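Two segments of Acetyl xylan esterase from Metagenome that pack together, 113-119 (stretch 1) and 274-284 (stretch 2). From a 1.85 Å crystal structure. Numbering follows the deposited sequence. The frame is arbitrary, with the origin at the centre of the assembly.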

# COMPACT_ATOMS: atom_id res chain seq x y z
N SER A 113 17.47 6.16 -1.86
CA SER A 113 17.74 5.32 -3.03
C SER A 113 16.86 4.08 -3.07
O SER A 113 16.78 3.43 -4.12
CB SER A 113 19.21 4.91 -3.05
OG SER A 113 19.53 4.06 -1.95
N PHE A 114 16.20 3.74 -1.97
CA PHE A 114 15.22 2.66 -1.95
C PHE A 114 14.06 3.05 -1.05
O PHE A 114 14.26 3.28 0.15
CB PHE A 114 15.84 1.35 -1.47
CG PHE A 114 14.90 0.18 -1.55
CD1 PHE A 114 14.71 -0.48 -2.75
CD2 PHE A 114 14.19 -0.23 -0.44
CE1 PHE A 114 13.84 -1.55 -2.83
CE2 PHE A 114 13.32 -1.31 -0.51
CZ PHE A 114 13.14 -1.97 -1.71
N ILE A 115 12.87 3.11 -1.62
CA ILE A 115 11.63 3.31 -0.86
C ILE A 115 10.68 2.22 -1.32
O ILE A 115 10.09 2.32 -2.40
CB ILE A 115 11.02 4.70 -1.07
CG1 ILE A 115 12.03 5.78 -0.69
CG2 ILE A 115 9.75 4.85 -0.25
CD1 ILE A 115 11.51 7.21 -0.87
N GLY A 116 10.53 1.18 -0.50
CA GLY A 116 9.51 0.18 -0.74
C GLY A 116 8.19 0.56 -0.09
O GLY A 116 8.11 1.50 0.69
N ILE A 117 7.16 -0.20 -0.43
CA ILE A 117 5.82 0.07 0.09
C ILE A 117 5.09 -1.25 0.29
O ILE A 117 5.23 -2.19 -0.51
CB ILE A 117 5.05 1.03 -0.84
CG1 ILE A 117 3.82 1.60 -0.13
CG2 ILE A 117 4.65 0.33 -2.13
CD1 ILE A 117 3.22 2.82 -0.80
N THR A 118 4.32 -1.33 1.37
CA THR A 118 3.59 -2.54 1.71
C THR A 118 2.37 -2.16 2.53
O THR A 118 2.34 -1.11 3.19
CB THR A 118 4.47 -3.54 2.49
OG1 THR A 118 3.74 -4.74 2.75
CG2 THR A 118 4.94 -2.93 3.81
N GLY A 119 1.35 -3.01 2.47
CA GLY A 119 0.14 -2.80 3.24
C GLY A 119 -0.67 -4.07 3.22
O GLY A 119 -0.41 -4.98 2.42
N ASP A 274 9.68 -13.77 4.50
CA ASP A 274 9.48 -13.62 3.06
C ASP A 274 9.47 -12.14 2.68
O ASP A 274 10.10 -11.75 1.69
CB ASP A 274 8.17 -14.28 2.62
CG ASP A 274 8.22 -15.79 2.71
OD1 ASP A 274 9.31 -16.38 2.57
OD2 ASP A 274 7.14 -16.40 2.92
N MET A 275 8.78 -11.31 3.47
CA MET A 275 8.69 -9.89 3.14
C MET A 275 10.05 -9.20 3.30
O MET A 275 10.47 -8.44 2.43
CB MET A 275 7.65 -9.20 4.02
CG MET A 275 7.74 -7.67 3.99
SD MET A 275 6.49 -6.81 4.96
CE MET A 275 6.82 -7.43 6.60
N THR A 276 10.73 -9.46 4.42
CA THR A 276 11.99 -8.77 4.67
C THR A 276 13.09 -9.28 3.75
O THR A 276 13.95 -8.50 3.33
CB THR A 276 12.41 -8.92 6.14
OG1 THR A 276 12.41 -10.30 6.51
CG2 THR A 276 11.45 -8.16 7.04
N ASP A 277 13.09 -10.57 3.42
CA ASP A 277 14.02 -11.08 2.42
C ASP A 277 13.79 -10.41 1.08
O ASP A 277 14.74 -9.98 0.41
CB ASP A 277 13.90 -12.60 2.30
CG ASP A 277 14.59 -13.35 3.42
OD1 ASP A 277 15.27 -12.69 4.25
OD2 ASP A 277 14.46 -14.59 3.49
N PHE A 278 12.52 -10.30 0.67
CA PHE A 278 12.18 -9.66 -0.60
C PHE A 278 12.68 -8.23 -0.65
O PHE A 278 13.40 -7.83 -1.57
CB PHE A 278 10.67 -9.74 -0.80
CG PHE A 278 10.16 -8.95 -1.98
CD1 PHE A 278 10.23 -9.48 -3.26
CD2 PHE A 278 9.60 -7.70 -1.81
CE1 PHE A 278 9.77 -8.77 -4.36
CE2 PHE A 278 9.13 -6.97 -2.90
CZ PHE A 278 9.22 -7.51 -4.18
N PHE A 279 12.32 -7.43 0.36
CA PHE A 279 12.76 -6.04 0.39
C PHE A 279 14.28 -5.95 0.44
O PHE A 279 14.87 -5.07 -0.20
CB PHE A 279 12.15 -5.30 1.59
CG PHE A 279 10.76 -4.77 1.34
CD1 PHE A 279 10.41 -4.15 0.15
CD2 PHE A 279 9.79 -4.88 2.33
CE1 PHE A 279 9.13 -3.67 -0.05
CE2 PHE A 279 8.52 -4.40 2.12
CZ PHE A 279 8.18 -3.80 0.93
N THR A 280 14.92 -6.85 1.18
CA THR A 280 16.38 -6.82 1.25
C THR A 280 17.00 -7.13 -0.11
O THR A 280 17.92 -6.44 -0.56
CB THR A 280 16.90 -7.80 2.31
OG1 THR A 280 16.47 -7.39 3.61
CG2 THR A 280 18.44 -7.85 2.27
N GLU A 281 16.49 -8.17 -0.77
CA GLU A 281 16.97 -8.50 -2.11
C GLU A 281 16.72 -7.34 -3.08
O GLU A 281 17.60 -7.01 -3.89
CB GLU A 281 16.29 -9.77 -2.62
CG GLU A 281 16.52 -10.99 -1.74
CD GLU A 281 15.42 -12.04 -1.88
OE1 GLU A 281 15.59 -13.14 -1.31
OE2 GLU A 281 14.40 -11.77 -2.55
N GLN A 282 15.55 -6.72 -3.01
CA GLN A 282 15.25 -5.59 -3.88
C GLN A 282 16.13 -4.39 -3.56
O GLN A 282 16.54 -3.65 -4.46
CB GLN A 282 13.77 -5.21 -3.76
CG GLN A 282 12.81 -6.26 -4.26
CD GLN A 282 12.83 -6.39 -5.78
OE1 GLN A 282 12.77 -5.40 -6.50
NE2 GLN A 282 12.93 -7.62 -6.26
N SER A 283 16.45 -4.19 -2.28
CA SER A 283 17.23 -3.03 -1.87
C SER A 283 18.61 -3.02 -2.52
O SER A 283 19.23 -1.96 -2.61
CB SER A 283 17.37 -3.01 -0.35
OG SER A 283 17.84 -4.25 0.14
N THR A 284 19.09 -4.17 -2.97
CA THR A 284 20.43 -4.31 -3.53
C THR A 284 20.44 -4.34 -5.05
O THR A 284 21.32 -3.74 -5.67
CB THR A 284 21.09 -5.58 -3.01
OG1 THR A 284 20.44 -6.73 -3.58
CG2 THR A 284 21.00 -5.66 -1.49

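The strand 114-119 packs against the helix 274-284 with the two chain directions 150° apart, and no hydrogen bond links them; the contact rests on van der Waals packing, chiefly of two phenylalanines. The backbones lie nearest at the F114 end, where the CA atoms of F114 and S283 are 6.0 Å apart, and the gap widens to 9.1 Å between the CA atoms of T118 and M275.

F114 points toward the helix, and its t rotamer (chi1 -175°) lays the ring along the helix, where it meets backbone and side-chain atoms alike. One ring face is covered by S283, whose CA sits 3.9 Å from the centroid of the F114 ring and 18° off its normal, a CH-pi contact. The same ring reaches Q282, with F114 CE1 3.8 Å from Q282 CB, and F279, with F114 CZ 4.0 Å from F279 CD1. Q282 starts toward the strand, but its m,m conformation leads the amide away, leaving the aliphatic base of the side chain against the ring.

F279 leaves the helix sideways, yet with chi1 at -84° its ring swings back to the strand. Space for it is provided at G116, where F279 CE1 approaches G116 CA to 3.9 Å; a CB in ideal position on G116 would lie 2.6 Å from F279 CE1, a clash. The tip of the ring then meets the next two residues at its edge: F279 CZ is 3.7 Å from I117 O and 4.0 Å from T118 CB. The I117 side chain itself points away, so its backbone makes this approach.

At the wider end, M275 bridges the larger separation with an extended chi1 and chi2 (166° and 178°), bringing SD to 4.1 Å from T118 OG1. This is contact without a hydrogen bond; both atoms have hydrogen-bonding partners elsewhere in the structure.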